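Local structure of bowman-Birk type bran trypsin inhibitor (Oryza sativa, 2QN5) at residues Pro18-Trp23 / Ile57-Asp62; Asp9-Leu14 / Gly64-Pro69; Arg70-Cys75 / Asp120-His125. The protein probably inhibits trypsin-like serine endopeptidases as a Bowman-Birk inhibitor, this chain being the C-terminal part with two tandem repeats, each carrying a presumed reactive bond for trypsin. One frame throughout, in Å; residues are numbered along the deposited sequence.

Contact 1 of 3, residues Pro18-Trp23 / Ile57-Asp62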
loop_
_atom_site.group_PDB
_atom_site.type_symbol
_atom_site.label_atom_id
_atom_site.label_comp_id
_atom_site.label_asym_id
_atom_site.label_seq_id
_atom_site.Cartn_x
_atom_site.Cartn_y
_atom_site.Cartn_z
ATOM N N PRO A 18 0.124 1.916 -0.708
ATOM C CA PRO A 18 1.038 3.042 -0.864
ATOM C C PRO A 18 0.803 3.952 0.338
ATOM O O PRO A 18 0.089 3.574 1.272
ATOM C CB PRO A 18 0.567 3.680 -2.161
ATOM C CG PRO A 18 -0.911 3.454 -2.101
ATOM C CD PRO A 18 -0.980 2.003 -1.676
ATOM N N ASP A 19 1.420 5.132 0.325
ATOM C CA ASP A 19 1.221 6.114 1.386
ATOM C C ASP A 19 1.126 7.469 0.725
ATOM O O ASP A 19 2.105 7.932 0.150
ATOM C CB ASP A 19 2.382 6.158 2.365
ATOM C CG ASP A 19 2.104 7.098 3.535
ATOM O OD1 ASP A 19 3.054 7.588 4.188
ATOM O OD2 ASP A 19 0.908 7.337 3.802
ATOM N N PRO A 20 -0.037 8.139 0.808
ATOM C CA PRO A 20 -1.309 7.813 1.460
ATOM C C PRO A 20 -2.148 6.765 0.733
ATOM O O PRO A 20 -1.841 6.381 -0.395
ATOM C CB PRO A 20 -2.015 9.152 1.478
ATOM C CG PRO A 20 -1.651 9.670 0.160
ATOM C CD PRO A 20 -0.162 9.435 0.126
ATOM N N PRO A 21 -3.228 6.298 1.373
ATOM C CA PRO A 21 -4.096 5.294 0.764
ATOM C C PRO A 21 -4.704 5.755 -0.545
ATOM O O PRO A 21 -4.700 6.937 -0.860
ATOM C CB PRO A 21 -5.148 5.055 1.843
ATOM C CG PRO A 21 -4.379 5.243 3.080
ATOM C CD PRO A 21 -3.588 6.496 2.783
ATOM N N GLN A 22 -5.206 4.801 -1.315
ATOM C CA GLN A 22 -5.842 5.090 -2.585
ATOM C C GLN A 22 -7.245 4.634 -2.343
ATOM O O GLN A 22 -7.461 3.491 -1.951
ATOM C CB GLN A 22 -5.213 4.271 -3.708
ATOM C CG GLN A 22 -3.700 4.356 -3.724
ATOM C CD GLN A 22 -3.088 3.790 -4.976
ATOM O OE1 GLN A 22 -3.371 2.653 -5.361
ATOM N NE2 GLN A 22 -2.233 4.578 -5.622
ATOM N N TRP A 23 -8.209 5.523 -2.547
ATOM C CA TRP A 23 -9.592 5.143 -2.306
ATOM C C TRP A 23 -10.521 5.302 -3.513
ATOM O O TRP A 23 -10.225 6.024 -4.471
ATOM C CB TRP A 23 -10.160 5.927 -1.118
ATOM C CG TRP A 23 -9.144 6.481 -0.169
ATOM C CD1 TRP A 23 -8.155 7.377 -0.461
ATOM C CD2 TRP A 23 -9.096 6.281 1.252
ATOM N NE1 TRP A 23 -7.504 7.759 0.690
ATOM C CE2 TRP A 23 -8.059 7.102 1.756
ATOM C CE3 TRP A 23 -9.832 5.500 2.150
ATOM C CZ2 TRP A 23 -7.742 7.163 3.118
ATOM C CZ3 TRP A 23 -9.515 5.563 3.508
ATOM C CH2 TRP A 23 -8.478 6.390 3.976
ATOM N N ILE A 57 -10.099 6.682 -8.991
ATOM C CA ILE A 57 -9.487 6.474 -7.690
ATOM C C ILE A 57 -8.720 7.692 -7.248
ATOM O O ILE A 57 -7.855 8.186 -7.975
ATOM C CB ILE A 57 -8.509 5.289 -7.675
ATOM C CG1 ILE A 57 -9.224 4.010 -8.103
ATOM C CG2 ILE A 57 -7.955 5.112 -6.263
ATOM C CD1 ILE A 57 -8.301 2.816 -8.273
ATOM N N TYR A 58 -9.062 8.175 -6.055
ATOM C CA TYR A 58 -8.401 9.321 -5.447
ATOM C C TYR A 58 -7.310 8.714 -4.591
ATOM O O TYR A 58 -7.530 7.691 -3.940
ATOM C CB TYR A 58 -9.358 10.086 -4.547
ATOM C CG TYR A 58 -8.693 11.125 -3.695
ATOM C CD1 TYR A 58 -8.131 12.260 -4.255
ATOM C CD2 TYR A 58 -8.637 10.980 -2.323
ATOM C CE1 TYR A 58 -7.530 13.230 -3.459
ATOM C CE2 TYR A 58 -8.040 11.939 -1.518
ATOM C CZ TYR A 58 -7.493 13.054 -2.089
ATOM O OH TYR A 58 -6.892 13.985 -1.288
ATOM N N TRP A 59 -6.140 9.340 -4.603
ATOM C CA TRP A 59 -5.005 8.870 -3.835
ATOM C C TRP A 59 -4.617 10.007 -2.912
ATOM O O TRP A 59 -4.025 10.980 -3.356
ATOM C CB TRP A 59 -3.869 8.555 -4.791
ATOM C CG TRP A 59 -2.630 8.006 -4.171
ATOM C CD1 TRP A 59 -2.309 7.960 -2.842
ATOM C CD2 TRP A 59 -1.506 7.461 -4.877
ATOM N NE1 TRP A 59 -1.049 7.419 -2.679
ATOM C CE2 TRP A 59 -0.538 7.106 -3.915
ATOM C CE3 TRP A 59 -1.225 7.239 -6.231
ATOM C CZ2 TRP A 59 0.688 6.542 -4.271
ATOM C CZ3 TRP A 59 -0.013 6.683 -6.577
ATOM C CH2 TRP A 59 0.929 6.340 -5.606
ATOM N N GLY A 60 -4.957 9.901 -1.635
ATOM C CA GLY A 60 -4.612 10.966 -0.721
ATOM C C GLY A 60 -4.919 10.647 0.721
ATOM O O GLY A 60 -5.563 9.646 1.029
ATOM N N ALA A 61 -4.449 11.516 1.609
ATOM C CA ALA A 61 -4.663 11.351 3.032
ATOM C C ALA A 61 -6.138 11.296 3.372
ATOM O O ALA A 61 -6.594 10.329 3.959
ATOM C CB ALA A 61 -4.025 12.477 3.772
ATOM N N ASP A 62 -6.877 12.337 2.989
ATOM C CA ASP A 62 -8.303 12.451 3.275
ATOM C C ASP A 62 -9.209 11.991 2.136
ATOM O O ASP A 62 -9.192 12.577 1.056
ATOM C CB ASP A 62 -8.621 13.909 3.618
ATOM C CG ASP A 62 -10.075 14.129 4.025
ATOM O OD1 ASP A 62 -10.381 15.225 4.550
ATOM O OD2 ASP A 62 -10.907 13.217 3.818
#

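Contact 2 of 3, residues Asp9-Leu14 / Gly64-Pro69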
loop_
_atom_site.group_PDB
_atom_site.type_symbol
_atom_site.label_atom_id
_atom_site.label_comp_id
_atom_site.label_asym_id
_atom_site.label_seq_id
_atom_site.Cartn_x
_atom_site.Cartn_y
_atom_site.Cartn_z
ATOM N N ASP A 9 -20.201 8.852 0.855
ATOM C CA ASP A 9 -20.620 8.065 2.018
ATOM C C ASP A 9 -19.972 6.700 1.935
ATOM O O ASP A 9 -19.115 6.358 2.756
ATOM C CB ASP A 9 -22.147 7.919 2.044
ATOM C CG ASP A 9 -22.854 9.233 2.319
ATOM O OD1 ASP A 9 -22.729 9.760 3.446
ATOM O OD2 ASP A 9 -23.529 9.748 1.406
ATOM N N ASN A 10 -20.389 5.918 0.943
ATOM C CA ASN A 10 -19.805 4.609 0.748
ATOM C C ASN A 10 -18.422 4.813 0.178
ATOM O O ASN A 10 -18.236 4.877 -1.044
ATOM C CB ASN A 10 -20.644 3.769 -0.202
ATOM C CG ASN A 10 -21.785 3.084 0.500
ATOM O OD1 ASN A 10 -21.571 2.349 1.465
ATOM N ND2 ASN A 10 -23.011 3.316 0.027
ATOM N N ILE A 11 -17.455 4.944 1.083
ATOM C CA ILE A 11 -16.061 5.137 0.704
ATOM C C ILE A 11 -15.330 3.818 0.890
ATOM O O ILE A 11 -15.248 3.294 2.000
ATOM C CB ILE A 11 -15.362 6.215 1.575
ATOM C CG1 ILE A 11 -16.109 7.550 1.482
ATOM C CG2 ILE A 11 -13.938 6.412 1.094
ATOM C CD1 ILE A 11 -15.564 8.619 2.411
ATOM N N LYS A 12 -14.816 3.276 -0.206
ATOM C CA LYS A 12 -14.089 2.019 -0.149
ATOM C C LYS A 12 -12.600 2.305 -0.158
ATOM O O LYS A 12 -12.158 3.264 -0.786
ATOM C CB LYS A 12 -14.454 1.129 -1.347
ATOM C CG LYS A 12 -13.686 -0.199 -1.415
ATOM C CD LYS A 12 -13.807 -1.030 -0.114
ATOM C CE LYS A 12 -15.248 -1.462 0.180
ATOM N NZ LYS A 12 -15.353 -2.390 1.339
ATOM N N ARG A 13 -11.835 1.484 0.553
ATOM C CA ARG A 13 -10.389 1.645 0.597
ATOM C C ARG A 13 -9.726 0.487 -0.111
ATOM O O ARG A 13 -9.978 -0.674 0.219
ATOM C CB ARG A 13 -9.887 1.697 2.036
ATOM C CG ARG A 13 -8.392 1.460 2.143
ATOM C CD ARG A 13 -7.845 1.795 3.510
ATOM N NE ARG A 13 -6.392 1.731 3.490
ATOM C CZ ARG A 13 -5.613 2.404 4.322
ATOM N NH1 ARG A 13 -4.293 2.295 4.242
ATOM N NH2 ARG A 13 -6.162 3.189 5.232
ATOM N N LEU A 14 -8.875 0.799 -1.080
ATOM C CA LEU A 14 -8.187 -0.248 -1.825
ATOM C C LEU A 14 -7.358 -1.091 -0.881
ATOM O O LEU A 14 -6.951 -0.638 0.192
ATOM C CB LEU A 14 -7.277 0.351 -2.901
ATOM C CG LEU A 14 -7.928 0.845 -4.197
ATOM C CD1 LEU A 14 -8.961 1.926 -3.934
ATOM C CD2 LEU A 14 -6.835 1.361 -5.103
ATOM N N GLY A 64 -12.206 12.405 1.906
ATOM C CA GLY A 64 -13.358 13.277 1.816
ATOM C C GLY A 64 -14.305 13.183 2.988
ATOM O O GLY A 64 -14.291 12.199 3.733
ATOM N N PRO A 65 -15.150 14.208 3.175
ATOM C CA PRO A 65 -16.110 14.225 4.273
ATOM C C PRO A 65 -17.277 13.408 3.811
ATOM O O PRO A 65 -17.324 13.005 2.647
ATOM C CB PRO A 65 -16.459 15.693 4.376
ATOM C CG PRO A 65 -16.524 16.079 2.931
ATOM C CD PRO A 65 -15.290 15.421 2.346
ATOM N N PHE A 66 -18.219 13.154 4.709
ATOM C CA PHE A 66 -19.395 12.395 4.324
ATOM C C PHE A 66 -20.413 13.340 3.711
ATOM O O PHE A 66 -20.280 14.561 3.792
ATOM C CB PHE A 66 -20.002 11.675 5.525
ATOM C CG PHE A 66 -19.182 10.518 6.008
ATOM C CD1 PHE A 66 -18.306 10.663 7.074
ATOM C CD2 PHE A 66 -19.263 9.282 5.370
ATOM C CE1 PHE A 66 -17.514 9.591 7.501
ATOM C CE2 PHE A 66 -18.480 8.204 5.784
ATOM C CZ PHE A 66 -17.603 8.354 6.852
ATOM N N CYS A 67 -21.425 12.765 3.079
ATOM C CA CYS A 67 -22.473 13.558 2.456
ATOM C C CYS A 67 -23.583 13.831 3.476
ATOM O O CYS A 67 -24.274 14.847 3.404
ATOM C CB CYS A 67 -23.039 12.809 1.254
ATOM S SG CYS A 67 -21.848 12.494 -0.096
ATOM N N THR A 68 -23.729 12.913 4.426
ATOM C CA THR A 68 -24.735 12.996 5.478
ATOM C C THR A 68 -24.073 12.648 6.808
ATOM O O THR A 68 -23.624 11.522 6.999
ATOM C CB THR A 68 -25.872 11.996 5.207
ATOM O OG1 THR A 68 -25.321 10.788 4.667
ATOM C CG2 THR A 68 -26.887 12.580 4.228
ATOM N N PRO A 69 -24.025 13.601 7.758
ATOM C CA PRO A 69 -23.394 13.354 9.064
ATOM C C PRO A 69 -23.783 12.079 9.804
ATOM O O PRO A 69 -24.758 11.403 9.474
ATOM C CB PRO A 69 -23.706 14.625 9.860
ATOM C CG PRO A 69 -24.948 15.134 9.229
ATOM C CD PRO A 69 -24.722 14.898 7.754
#

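Contact 3 of 3, residues Arg70-Cys75 / Asp120-His125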
loop_
_atom_site.group_PDB
_atom_site.type_symbol
_atom_site.label_atom_id
_atom_site.label_comp_id
_atom_site.label_asym_id
_atom_site.label_seq_id
_atom_site.Cartn_x
_atom_site.Cartn_y
_atom_site.Cartn_z
ATOM N N ARG A 70 -22.999 11.773 10.826
ATOM C CA ARG A 70 -23.192 10.579 11.621
ATOM C C ARG A 70 -23.237 10.885 13.100
ATOM O O ARG A 70 -22.479 11.701 13.594
ATOM C CB ARG A 70 -22.050 9.625 11.337
ATOM C CG ARG A 70 -22.007 9.208 9.894
ATOM C CD ARG A 70 -20.612 8.898 9.421
ATOM N NE ARG A 70 -20.637 8.439 8.035
ATOM C CZ ARG A 70 -21.232 7.320 7.631
ATOM N NH1 ARG A 70 -21.205 6.979 6.351
ATOM N NH2 ARG A 70 -21.846 6.539 8.508
ATOM N N PRO A 71 -24.117 10.199 13.829
ATOM C CA PRO A 71 -24.272 10.392 15.270
ATOM C C PRO A 71 -22.943 10.716 15.935
ATOM O O PRO A 71 -22.836 11.670 16.706
ATOM C CB PRO A 71 -24.836 9.056 15.723
ATOM C CG PRO A 71 -25.699 8.656 14.557
ATOM C CD PRO A 71 -24.810 8.973 13.383
ATOM N N TRP A 72 -21.935 9.910 15.609
ATOM C CA TRP A 72 -20.575 10.049 16.139
ATOM C C TRP A 72 -20.125 11.478 15.869
ATOM O O TRP A 72 -19.050 11.915 16.288
ATOM C CB TRP A 72 -19.650 9.030 15.437
ATOM C CG TRP A 72 -20.349 7.710 15.213
ATOM C CD1 TRP A 72 -20.911 6.919 16.173
ATOM C CD2 TRP A 72 -20.710 7.119 13.953
ATOM N NE1 TRP A 72 -21.610 5.885 15.597
ATOM C CE2 TRP A 72 -21.506 5.982 14.235
ATOM C CE3 TRP A 72 -20.445 7.439 12.621
ATOM C CZ2 TRP A 72 -22.042 5.165 13.230
ATOM C CZ3 TRP A 72 -20.979 6.623 11.617
ATOM C CH2 TRP A 72 -21.771 5.499 11.934
ATOM N N GLY A 73 -20.989 12.197 15.163
ATOM C CA GLY A 73 -20.731 13.574 14.814
ATOM C C GLY A 73 -19.751 13.686 13.668
ATOM O O GLY A 73 -20.067 14.233 12.605
ATOM N N ASP A 74 -18.557 13.143 13.868
ATOM C CA ASP A 74 -17.546 13.244 12.842
ATOM C C ASP A 74 -16.435 12.233 13.049
ATOM O O ASP A 74 -16.369 11.237 12.331
ATOM C CB ASP A 74 -16.984 14.658 12.856
ATOM C CG ASP A 74 -16.164 14.954 11.648
ATOM O OD1 ASP A 74 -16.743 14.946 10.542
ATOM O OD2 ASP A 74 -14.946 15.185 11.809
ATOM N N CYS A 75 -15.559 12.500 14.019
ATOM C CA CYS A 75 -14.447 11.599 14.328
ATOM C C CYS A 75 -14.796 10.814 15.585
ATOM O O CYS A 75 -15.695 11.201 16.338
ATOM C CB CYS A 75 -13.152 12.377 14.595
ATOM S SG CYS A 75 -13.105 13.126 16.257
ATOM N N ASP A 120 -25.730 5.641 19.152
ATOM C CA ASP A 120 -26.821 5.747 18.179
ATOM C C ASP A 120 -27.064 4.468 17.375
ATOM O O ASP A 120 -26.127 3.755 16.991
ATOM C CB ASP A 120 -26.579 6.915 17.223
ATOM C CG ASP A 120 -27.178 8.210 17.722
ATOM O OD1 ASP A 120 -26.763 8.681 18.795
ATOM O OD2 ASP A 120 -28.068 8.756 17.037
ATOM N N ARG A 121 -28.337 4.192 17.114
ATOM C CA ARG A 121 -28.728 2.997 16.385
ATOM C C ARG A 121 -28.277 2.999 14.927
ATOM O O ARG A 121 -28.179 1.941 14.297
ATOM C CB ARG A 121 -30.246 2.823 16.460
ATOM C CG ARG A 121 -30.813 2.843 17.877
ATOM C CD ARG A 121 -30.149 1.800 18.779
ATOM N NE ARG A 121 -28.919 2.287 19.407
ATOM C CZ ARG A 121 -28.112 1.540 20.158
ATOM N NH1 ARG A 121 -27.023 2.074 20.689
ATOM N NH2 ARG A 121 -28.383 0.257 20.370
ATOM N N PHE A 122 -27.999 4.189 14.398
ATOM C CA PHE A 122 -27.565 4.334 13.004
ATOM C C PHE A 122 -26.317 3.503 12.640
ATOM O O PHE A 122 -25.375 3.368 13.437
ATOM C CB PHE A 122 -27.327 5.826 12.680
ATOM C CG PHE A 122 -26.745 6.070 11.306
ATOM C CD1 PHE A 122 -27.406 5.620 10.161
ATOM C CD2 PHE A 122 -25.531 6.734 11.161
ATOM C CE1 PHE A 122 -26.863 5.826 8.888
ATOM C CE2 PHE A 122 -24.978 6.947 9.896
ATOM C CZ PHE A 122 -25.646 6.491 8.758
ATOM N N THR A 123 -26.324 2.953 11.424
ATOM C CA THR A 123 -25.219 2.134 10.934
ATOM C C THR A 123 -24.334 2.898 9.947
ATOM O O THR A 123 -24.279 4.131 9.963
ATOM C CB THR A 123 -25.734 0.879 10.211
ATOM O OG1 THR A 123 -26.140 1.231 8.882
ATOM C CG2 THR A 123 -26.920 0.283 10.960
ATOM N N GLY A 124 -23.639 2.148 9.095
ATOM C CA GLY A 124 -22.767 2.755 8.109
ATOM C C GLY A 124 -21.300 2.829 8.501
ATOM O O GLY A 124 -20.951 2.984 9.681
ATOM N N HIS A 125 -20.450 2.714 7.482
ATOM C CA HIS A 125 -18.987 2.764 7.586
ATOM C C HIS A 125 -18.485 3.927 8.436
ATOM O O HIS A 125 -18.613 5.089 8.058
ATOM C CB HIS A 125 -18.425 2.889 6.181
ATOM C CG HIS A 125 -19.434 3.393 5.201
ATOM N ND1 HIS A 125 -20.236 4.483 5.461
ATOM C CD2 HIS A 125 -19.824 2.921 3.993
ATOM C CE1 HIS A 125 -21.076 4.661 4.459
ATOM N NE2 HIS A 125 -20.848 3.726 3.554
#

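Contact 1 of 3, residues Pro18-Trp23 / Ile57-Asp62
At I57, where the chain comes alongside Q22-W23, the CG2 branch packs against Q22 CB at 3.8 Å. Y58 makes the antiparallel hydrogen-bonded pair with W23: W23 N reaches Y58 O at 2.7 Å, and Y58 N returns a bond to W23 O at 2.9 Å, both nearly along the C=O axes. With CG anti to its backbone N (chi1 169°), the Y58 ring shares the sheet face of W23. W59 and Q22 form the non-hydrogen-bonded pair on the other face. Their side chains run alongside in the same direction, Q22 CG sitting 3.9 Å above the centroid of the five-membered ring as a CH-pi contact, while the amide stands almost upright (86°) over the indole. P18 CB meets W59 CZ2 at 3.6 Å, and P20, preceded by the cis peptide bond familiar from Bowman-Birk reactive loops, brings its CG against W59 CD1. G60 N gives a weak bond to P21 O; G60 O takes W23 NE1 at 2.7 Å, nearly straight (171°) and in the indole plane. A61 N then lies beside P20 CB. P18 forms the presumed trypsin-reactive bond with K17, and Q22 NE2 is hydrogen-bonded to the backbone of another protein chain. Backbone pairing, the indole N-H bond and proline-indole packing together probably stiffen the loop.

Contact 2 of 3, residues Asp9-Leu14 / Gly64-Pro69
In the first Bowman-Birk repeat, the segment D9-L14 leads into the outer strand 11-13 of a three-stranded antiparallel sheet, and G64-P69 is the irregular chain that follows strand 54-59; the C7-C67 disulfide closes the repeat beside their meeting point. D9 does most of the work. Its CG lies anti to its own carbonyl carbon (chi1 -68°), which sends the carboxylate across to the backbone at C67-T68. There OD1 accepts from C67 N at 3.3 Å and from T68 OG1 at 3.0 Å, both donors standing above the carboxylate plane, with T68 N adding a weak third bond. The T68 hydroxyl is turned between its own backbone N and carbonyl carbon (chi1 38°), and its side chain meets that of D9 at about a right angle. An alanine at D9 would probably loosen the C67-T68 chain, since all three bonds to OD1 would be gone. The backbone carbonyl of D9 faces the other way, its O lying in line with the edge of the F66 ring, 3.6 Å from CE2. N10 is the centre of an inverse gamma turn, closed by a weak bond from I11 N to D9 O. I11 begins the strand and points toward G64-P69. The isoleucine's tip, CD1, stops 4.0 Å from G64 O and 4.5 Å from F66 CE2.

Contact 3 of 3, residues Arg70-Cys75 / Asp120-His125
Two aromatic rings, a proline, a guanidinium and an imidazole are set against one another here at contrasting angles. The six-membered ring of W72 and the ring of F122 are tilted by only 26°, yet they are slid so far apart, with centroids 5.7 Å distant, that they barely overlap; W72 CH2 meets F122 CD2 at 4.0 Å. F122, its CG anti to the backbone N, also receives P71, whose side chain runs across that of F122 at about a right angle, P71 CD toward F122 CD2. R70 has an extended chain from CG to NE, so its guanidinium passes F122 and ends near H125. Its plane is turned 31° from the F122 ring, NH2 lying 3.4 Å from CE2. R70 to G73 form a type I beta turn at the start of the second Bowman-Birk repeat, just ahead of C75 and its disulfide to C130, and this turn presents P71 and W72 to the chain at D120-H125. Against the imidazole of H125 the guanidinium stands at 79°, with NH1 in line with the ring edge, 2.8 Å from ND1. Imidazole NE2, meanwhile, is hydrogen-bonded to N10 of the first repeat. Two backbone oxygens also approach the guanidinium: H125 O sits 3.4 Å above the centre of its plane, and T123 O lies at its edge.

Overall arrangement
Contacts 1 and 2 share one sheet: strand 22-25 of contact 1 neighbours strand 11-13 of contact 2, and contact 1 is nested within the chain closed by contact 2. Contact 1, partly buried, combines strand pairing with indole packing near the presumed reactive bond; contact 2 is a surface contact, where one carboxylate oxygen gathers backbone N-H groups and a threonine hydroxyl. Contact 3, also partly buried, has neither helix nor strand and relies on ring, proline and guanidinium packing. It lies across the chain's centre from contact 1, their centres about 23 Å apart, but meets contact 2 through the N10-H125 pair, which links the two repeats.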